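Local coordinates for protein VAL-1 (Chlorella virus, PDB 3GNE) that cleaves the polysaccharide alginate by beta-elimination, as a polysaccharide lyase of family 14 from a Chlorella virus, at residues 19-25 / 60-66; 93-99 / 211-217. All blocks are in the same frame, centred on the assembly; numbering follows the deposited sequence.

Interaction 1: 19-25 / 60-66; sequences WNVDGVN and SFSAVPD
Trp19 and Ser60 bury the most surface where 19-25 runs antiparallel to 60-66, the axes of strands 21-25 and 60-63 lying 4.5 Å apart at 170°. Trp19 (chi1 m, chi2 44°) lays its indole against the turn after the second strand: Pro65 CG stands 3.9 Å from the centroid of the five-membered ring, a CH-pi contact over the face, and Trp19 CE3 touches Ala63 CB at 3.8 Å. Trp19 O takes a weak hydrogen bond from Val64 N (3.1 Å), and Trp19 NE1 is hydrogen-bonded to Ser5 OG. The hydrogen bonds Asp22 N to Ser62 O and Ser62 N to Asp22 O are both 2.9 Å. Strand 21-25 is an edge strand of the seven-stranded antiparallel sheet in this concanavalin-clan jelly roll, and carries a beta bulge: Gly23, at phi/psi 63/35, helps shift the register by one before Asn25 pairs with Ser60 (Asn25 N to Ser60 O 2.8 Å, Ser60 N to Asn25 O 3.0 Å). Asn25 ND2 gives Ser60 OG (chi1 p) a weak hydrogen bond, 3.1 Å. Phe61 (chi1 p, chi2 92°) contributes as well: its ring CD1 meets Val21 CG1 at 3.9 Å, while Phe61 CB touches Val24 CG2 at 3.9 Å.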
loop_
_atom_site.group_PDB
_atom_site.type_symbol
_atom_site.label_atom_id
_atom_site.label_comp_id
_atom_site.label_asym_id
_atom_site.label_seq_id
_atom_site.Cartn_x
_atom_site.Cartn_y
_atom_site.Cartn_z
ATOM N N TRP A 19 -7.872 -11.478 -10.283
ATOM C CA TRP A 19 -7.705 -10.532 -9.180
ATOM C C TRP A 19 -9.040 -9.973 -8.682
ATOM O O TRP A 19 -9.067 -9.398 -7.560
ATOM C CB TRP A 19 -6.786 -9.350 -9.583
ATOM C CG TRP A 19 -5.351 -9.733 -9.368
ATOM C CD1 TRP A 19 -4.748 -10.919 -9.699
ATOM C CD2 TRP A 19 -4.338 -8.933 -8.767
ATOM N NE1 TRP A 19 -3.414 -10.904 -9.332
ATOM C CE2 TRP A 19 -3.148 -9.679 -8.754
ATOM C CE3 TRP A 19 -4.339 -7.631 -8.221
ATOM C CZ2 TRP A 19 -1.956 -9.179 -8.232
ATOM C CZ3 TRP A 19 -3.145 -7.142 -7.698
ATOM C CH2 TRP A 19 -1.959 -7.922 -7.699
ATOM N N ASN A 20 -10.129 -10.076 -9.458
ATOM C CA ASN A 20 -11.425 -9.540 -8.987
ATOM C C ASN A 20 -11.278 -8.053 -8.610
ATOM O O ASN A 20 -11.604 -7.623 -7.495
ATOM C CB ASN A 20 -11.955 -10.345 -7.826
ATOM C CG ASN A 20 -11.896 -11.860 -8.097
ATOM O OD1 ASN A 20 -11.302 -12.635 -7.329
ATOM N ND2 ASN A 20 -12.552 -12.221 -9.169
ATOM N N VAL A 21 -10.770 -7.299 -9.581
ATOM C CA VAL A 21 -10.555 -5.856 -9.363
ATOM C C VAL A 21 -11.877 -5.127 -9.409
ATOM O O VAL A 21 -12.690 -5.382 -10.297
ATOM C CB VAL A 21 -9.637 -5.299 -10.441
ATOM C CG1 VAL A 21 -9.556 -3.783 -10.379
ATOM C CG2 VAL A 21 -8.213 -5.884 -10.243
ATOM N N ASP A 22 -12.058 -4.241 -8.440
ATOM C CA ASP A 22 -13.301 -3.461 -8.388
ATOM C C ASP A 22 -12.933 -2.027 -7.964
ATOM O O ASP A 22 -11.790 -1.763 -7.549
ATOM C CB ASP A 22 -14.282 -4.089 -7.406
ATOM C CG ASP A 22 -15.743 -3.746 -7.622
ATOM O OD1 ASP A 22 -16.127 -3.109 -8.628
ATOM O OD2 ASP A 22 -16.568 -4.164 -6.743
ATOM N N GLY A 23 -13.881 -1.123 -8.059
ATOM C CA GLY A 23 -13.649 0.220 -7.529
ATOM C C GLY A 23 -12.526 0.957 -8.232
ATOM O O GLY A 23 -11.801 1.742 -7.573
ATOM N N VAL A 24 -12.344 0.768 -9.517
ATOM C CA VAL A 24 -11.223 1.463 -10.220
ATOM C C VAL A 24 -11.564 2.930 -10.371
ATOM O O VAL A 24 -12.565 3.292 -11.003
ATOM C CB VAL A 24 -10.979 0.820 -11.577
ATOM C CG1 VAL A 24 -9.776 1.483 -12.283
ATOM C CG2 VAL A 24 -10.731 -0.695 -11.461
ATOM N N ASN A 25 -10.730 3.775 -9.801
ATOM C CA ASN A 25 -10.833 5.223 -10.111
ATOM C C ASN A 25 -9.620 5.540 -10.988
ATOM O O ASN A 25 -8.507 5.671 -10.462
ATOM C CB ASN A 25 -10.795 6.090 -8.875
ATOM C CG ASN A 25 -12.008 5.980 -8.056
ATOM O OD1 ASN A 25 -12.878 6.852 -8.034
ATOM N ND2 ASN A 25 -12.159 4.858 -7.359
ATOM N N SER A 60 -6.823 4.572 -8.291
ATOM C CA SER A 60 -7.063 3.587 -7.231
ATOM C C SER A 60 -7.815 2.396 -7.792
ATOM O O SER A 60 -8.464 2.484 -8.810
ATOM C CB SER A 60 -7.855 4.252 -6.086
ATOM O OG SER A 60 -9.150 4.580 -6.516
ATOM N N PHE A 61 -7.721 1.300 -7.001
ATOM C CA PHE A 61 -8.580 0.129 -7.260
ATOM C C PHE A 61 -8.476 -0.775 -6.038
ATOM O O PHE A 61 -7.538 -0.668 -5.274
ATOM C CB PHE A 61 -8.185 -0.640 -8.534
ATOM C CG PHE A 61 -6.805 -1.249 -8.530
ATOM C CD1 PHE A 61 -6.653 -2.582 -8.090
ATOM C CD2 PHE A 61 -5.696 -0.568 -9.006
ATOM C CE1 PHE A 61 -5.419 -3.192 -8.126
ATOM C CE2 PHE A 61 -4.421 -1.142 -9.009
ATOM C CZ PHE A 61 -4.324 -2.464 -8.568
ATOM N N SER A 62 -9.451 -1.689 -5.890
ATOM C CA SER A 62 -9.259 -2.749 -4.898
ATOM C C SER A 62 -9.255 -4.085 -5.637
ATOM O O SER A 62 -9.673 -4.167 -6.794
ATOM C CB SER A 62 -10.364 -2.722 -3.845
ATOM O OG SER A 62 -11.641 -2.916 -4.464
ATOM N N ALA A 63 -8.781 -5.107 -4.917
ATOM C CA ALA A 63 -8.769 -6.439 -5.486
ATOM C C ALA A 63 -8.842 -7.441 -4.355
ATOM O O ALA A 63 -8.264 -7.238 -3.280
ATOM C CB ALA A 63 -7.518 -6.690 -6.304
ATOM N N VAL A 64 -9.494 -8.555 -4.603
ATOM C CA VAL A 64 -9.514 -9.701 -3.666
ATOM C C VAL A 64 -9.124 -10.915 -4.502
ATOM O O VAL A 64 -9.986 -11.659 -4.982
ATOM C CB VAL A 64 -10.876 -9.862 -2.978
ATOM C CG1 VAL A 64 -10.801 -10.942 -1.926
ATOM C CG2 VAL A 64 -11.354 -8.558 -2.280
ATOM N N PRO A 65 -7.839 -11.114 -4.795
ATOM C CA PRO A 65 -7.504 -12.117 -5.800
ATOM C C PRO A 65 -7.772 -13.525 -5.367
ATOM O O PRO A 65 -7.589 -13.910 -4.209
ATOM C CB PRO A 65 -6.028 -11.853 -6.089
ATOM C CG PRO A 65 -5.885 -10.372 -5.672
ATOM C CD PRO A 65 -6.696 -10.292 -4.371
ATOM N N ASP A 66 -8.198 -14.321 -6.388
ATOM C CA ASP A 66 -8.275 -15.768 -6.116
ATOM C C ASP A 66 -6.901 -16.270 -5.700
ATOM O O ASP A 66 -5.906 -16.028 -6.403
ATOM C CB ASP A 66 -8.701 -16.463 -7.386
ATOM C CG ASP A 66 -10.010 -15.959 -7.924
ATOM O OD1 ASP A 66 -10.849 -15.390 -7.187
ATOM O OD2 ASP A 66 -10.275 -16.183 -9.110
#

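Interaction 2: 93-99 / 211-217; sequences HGGTFIG and LISRFDW
A classic beta bulge interrupts this antiparallel strand pair in the seven-stranded sheet of the jelly roll: Ser213 and Arg214 both face Phe97. The axes of 93-99 and 212-217 approach to 4.4 Å at 150°. Gly95 pairs with Asp216 (Gly95 N to Asp216 O 2.9 Å, Asp216 N to Gly95 O 2.8 Å), then Phe97 N gives to Arg214 O at 3.0 Å. At the bulge Phe97 O accepts twice, from Ser213 N at 2.9 Å and weakly from Arg214 N at 3.4 Å. Beyond it, Gly99 N reaches Leu211 O at 2.7 Å, and Ser213 OG (chi1 p) donates to Gly99 O at 2.7 Å. On the buried face, Ile98 CD1 meets Ile212 CG1 at 3.4 Å. Trp217 (chi1 t, chi2 -105°) packs against Gly94, where a CB would clash with its CE3; His93 O sits over the indole face, 3.5 Å from Trp217 CD2, and His93 NE2 is hydrogen-bonded to Tyr81 OH. The other face carries Phe97, Arg214 and Asp216. Asp216 OD2 is hydrogen-bonded to a bound glycerol, and OD1 accepts from Arg214 NE at 3.0 Å, a salt bridge, and from NH2 at 3.2 Å. The same guanidinium lies flat on the Phe97 ring (chi1 m), Arg214 CZ 4.1 Å from the ring centroid in a cation-pi contact.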
loop_
_atom_site.group_PDB
_atom_site.type_symbol
_atom_site.label_atom_id
_atom_site.label_comp_id
_atom_site.label_asym_id
_atom_site.label_seq_id
_atom_site.Cartn_x
_atom_site.Cartn_y
_atom_site.Cartn_z
ATOM N N HIS A 93 1.250 4.548 -2.006
ATOM C CA HIS A 93 1.109 3.567 -3.087
ATOM C C HIS A 93 -0.144 2.749 -2.846
ATOM O O HIS A 93 -1.202 3.030 -3.410
ATOM C CB HIS A 93 2.356 2.668 -3.161
ATOM C CG HIS A 93 3.523 3.347 -3.803
ATOM N ND1 HIS A 93 4.690 2.646 -4.010
ATOM C CD2 HIS A 93 3.714 4.611 -4.254
ATOM C CE1 HIS A 93 5.541 3.481 -4.584
ATOM N NE2 HIS A 93 5.008 4.683 -4.747
ATOM N N GLY A 94 -0.072 1.755 -1.941
ATOM C CA GLY A 94 -1.206 0.911 -1.620
ATOM C C GLY A 94 -0.766 -0.142 -0.630
ATOM O O GLY A 94 0.342 -0.090 -0.107
ATOM N N GLY A 95 -1.641 -1.108 -0.383
ATOM C CA GLY A 95 -1.263 -2.158 0.589
ATOM C C GLY A 95 -2.482 -3.004 0.874
ATOM O O GLY A 95 -3.383 -3.159 0.064
ATOM N N THR A 96 -2.466 -3.583 2.045
ATOM C CA THR A 96 -3.446 -4.582 2.424
ATOM C C THR A 96 -4.327 -4.075 3.532
ATOM O O THR A 96 -3.869 -3.371 4.411
ATOM C CB THR A 96 -2.636 -5.828 2.872
ATOM O OG1 THR A 96 -3.435 -6.972 2.949
ATOM C CG2 THR A 96 -2.105 -5.522 4.251
ATOM N N PHE A 97 -5.619 -4.439 3.461
ATOM C CA PHE A 97 -6.568 -4.140 4.536
ATOM C C PHE A 97 -6.982 -5.433 5.226
ATOM O O PHE A 97 -7.032 -6.473 4.564
ATOM C CB PHE A 97 -7.810 -3.414 3.983
ATOM C CG PHE A 97 -7.541 -1.896 3.857
ATOM C CD1 PHE A 97 -6.619 -1.408 2.943
ATOM C CD2 PHE A 97 -8.235 -0.990 4.664
ATOM C CE1 PHE A 97 -6.406 -0.027 2.817
ATOM C CE2 PHE A 97 -8.025 0.381 4.582
ATOM C CZ PHE A 97 -7.096 0.842 3.664
ATOM N N ILE A 98 -7.202 -5.309 6.535
ATOM C CA ILE A 98 -7.531 -6.393 7.447
ATOM C C ILE A 98 -8.977 -6.242 7.902
ATOM O O ILE A 98 -9.319 -5.116 8.280
ATOM C CB ILE A 98 -6.688 -6.332 8.735
ATOM C CG1 ILE A 98 -5.190 -6.513 8.524
ATOM C CG2 ILE A 98 -7.165 -7.396 9.722
ATOM C CD1 ILE A 98 -4.994 -7.461 7.357
ATOM N N GLY A 99 -9.773 -7.300 7.898
ATOM C CA GLY A 99 -11.097 -7.189 8.547
ATOM C C GLY A 99 -12.017 -6.298 7.709
ATOM O O GLY A 99 -12.009 -6.318 6.466
ATOM N N LEU A 211 -9.549 -11.195 9.070
ATOM C CA LEU A 211 -8.269 -11.595 8.498
ATOM C C LEU A 211 -7.987 -10.653 7.342
ATOM O O LEU A 211 -8.728 -9.663 7.118
ATOM C CB LEU A 211 -8.353 -13.058 8.042
ATOM C CG LEU A 211 -8.753 -14.053 9.135
ATOM C CD1 LEU A 211 -8.984 -15.392 8.473
ATOM C CD2 LEU A 211 -7.654 -14.109 10.198
ATOM N N ILE A 212 -6.916 -10.947 6.599
ATOM C CA ILE A 212 -6.652 -10.068 5.440
ATOM C C ILE A 212 -7.820 -10.135 4.468
ATOM O O ILE A 212 -8.256 -11.254 4.145
ATOM C CB ILE A 212 -5.342 -10.510 4.805
ATOM C CG1 ILE A 212 -4.183 -10.334 5.779
ATOM C CG2 ILE A 212 -5.120 -9.737 3.505
ATOM C CD1 ILE A 212 -2.887 -11.055 5.432
ATOM N N SER A 213 -8.320 -8.980 4.068
ATOM C CA SER A 213 -9.585 -8.977 3.279
ATOM C C SER A 213 -9.437 -8.385 1.932
ATOM O O SER A 213 -10.250 -8.727 1.088
ATOM C CB SER A 213 -10.677 -8.287 4.097
ATOM O OG SER A 213 -10.293 -6.968 4.429
ATOM N N ARG A 214 -8.464 -7.504 1.648
ATOM C CA ARG A 214 -8.318 -7.021 0.278
ATOM C C ARG A 214 -6.963 -6.385 0.067
ATOM O O ARG A 214 -6.292 -5.988 1.029
ATOM C CB ARG A 214 -9.379 -5.968 -0.141
ATOM C CG ARG A 214 -9.201 -4.595 0.541
ATOM C CD ARG A 214 -10.288 -3.651 0.015
ATOM N NE ARG A 214 -10.132 -2.237 0.362
ATOM C CZ ARG A 214 -10.497 -1.671 1.513
ATOM N NH1 ARG A 214 -11.012 -2.461 2.492
ATOM N NH2 ARG A 214 -10.318 -0.374 1.671
ATOM N N PHE A 215 -6.577 -6.282 -1.189
ATOM C CA PHE A 215 -5.558 -5.346 -1.635
ATOM C C PHE A 215 -6.225 -4.039 -2.006
ATOM O O PHE A 215 -7.245 -4.043 -2.706
ATOM C CB PHE A 215 -4.859 -5.907 -2.882
ATOM C CG PHE A 215 -3.725 -5.029 -3.415
ATOM C CD1 PHE A 215 -2.601 -4.757 -2.632
ATOM C CD2 PHE A 215 -3.851 -4.507 -4.715
ATOM C CE1 PHE A 215 -1.552 -3.979 -3.149
ATOM C CE2 PHE A 215 -2.777 -3.762 -5.208
ATOM C CZ PHE A 215 -1.641 -3.504 -4.454
ATOM N N ASP A 216 -5.676 -2.937 -1.496
ATOM C CA ASP A 216 -6.234 -1.649 -1.804
ATOM C C ASP A 216 -5.120 -0.795 -2.385
ATOM O O ASP A 216 -4.118 -0.504 -1.733
ATOM C CB ASP A 216 -6.749 -1.003 -0.512
ATOM C CG ASP A 216 -7.627 0.196 -0.848
ATOM O OD1 ASP A 216 -8.832 0.005 -1.128
ATOM O OD2 ASP A 216 -7.156 1.330 -0.905
ATOM N N TRP A 217 -5.288 -0.396 -3.629
ATOM C CA TRP A 217 -4.370 0.469 -4.339
ATOM C C TRP A 217 -4.958 1.865 -4.341
ATOM O O TRP A 217 -6.083 2.052 -4.759
ATOM C CB TRP A 217 -4.176 0.007 -5.798
ATOM C CG TRP A 217 -3.147 0.917 -6.407
ATOM C CD1 TRP A 217 -3.351 1.931 -7.301
ATOM C CD2 TRP A 217 -1.742 0.863 -6.137
ATOM N NE1 TRP A 217 -2.162 2.517 -7.592
ATOM C CE2 TRP A 217 -1.137 1.884 -6.914
ATOM C CE3 TRP A 217 -0.940 0.049 -5.353
ATOM C CZ2 TRP A 217 0.245 2.124 -6.907
ATOM C CZ3 TRP A 217 0.443 0.282 -5.341
ATOM C CH2 TRP A 217 1.002 1.288 -6.110
#

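Interactions 1 and 2 are neighbouring strand pairs of one sheet, their centres about 10 Å apart. Strand 59-63 lies beside 212-221, so the order from the edge inward is 21-25, 59-63, 212-221, 91-99. Probable backbone hydrogen bonds join them: Trp217 N to Phe61 O at 2.8 Å and Phe215 N to Ala63 O at 2.9 Å. On the face that carries Phe61 and Trp217, these two rings meet, continuing the aromatic interior. On the other face Ser62 touches both Arg214 and Asp216, and Asp216 OD2 is the atom hydrogen-bonded to glycerol. That glycerol probably came from the crystallisation liquor, but may mark a pocket on this face.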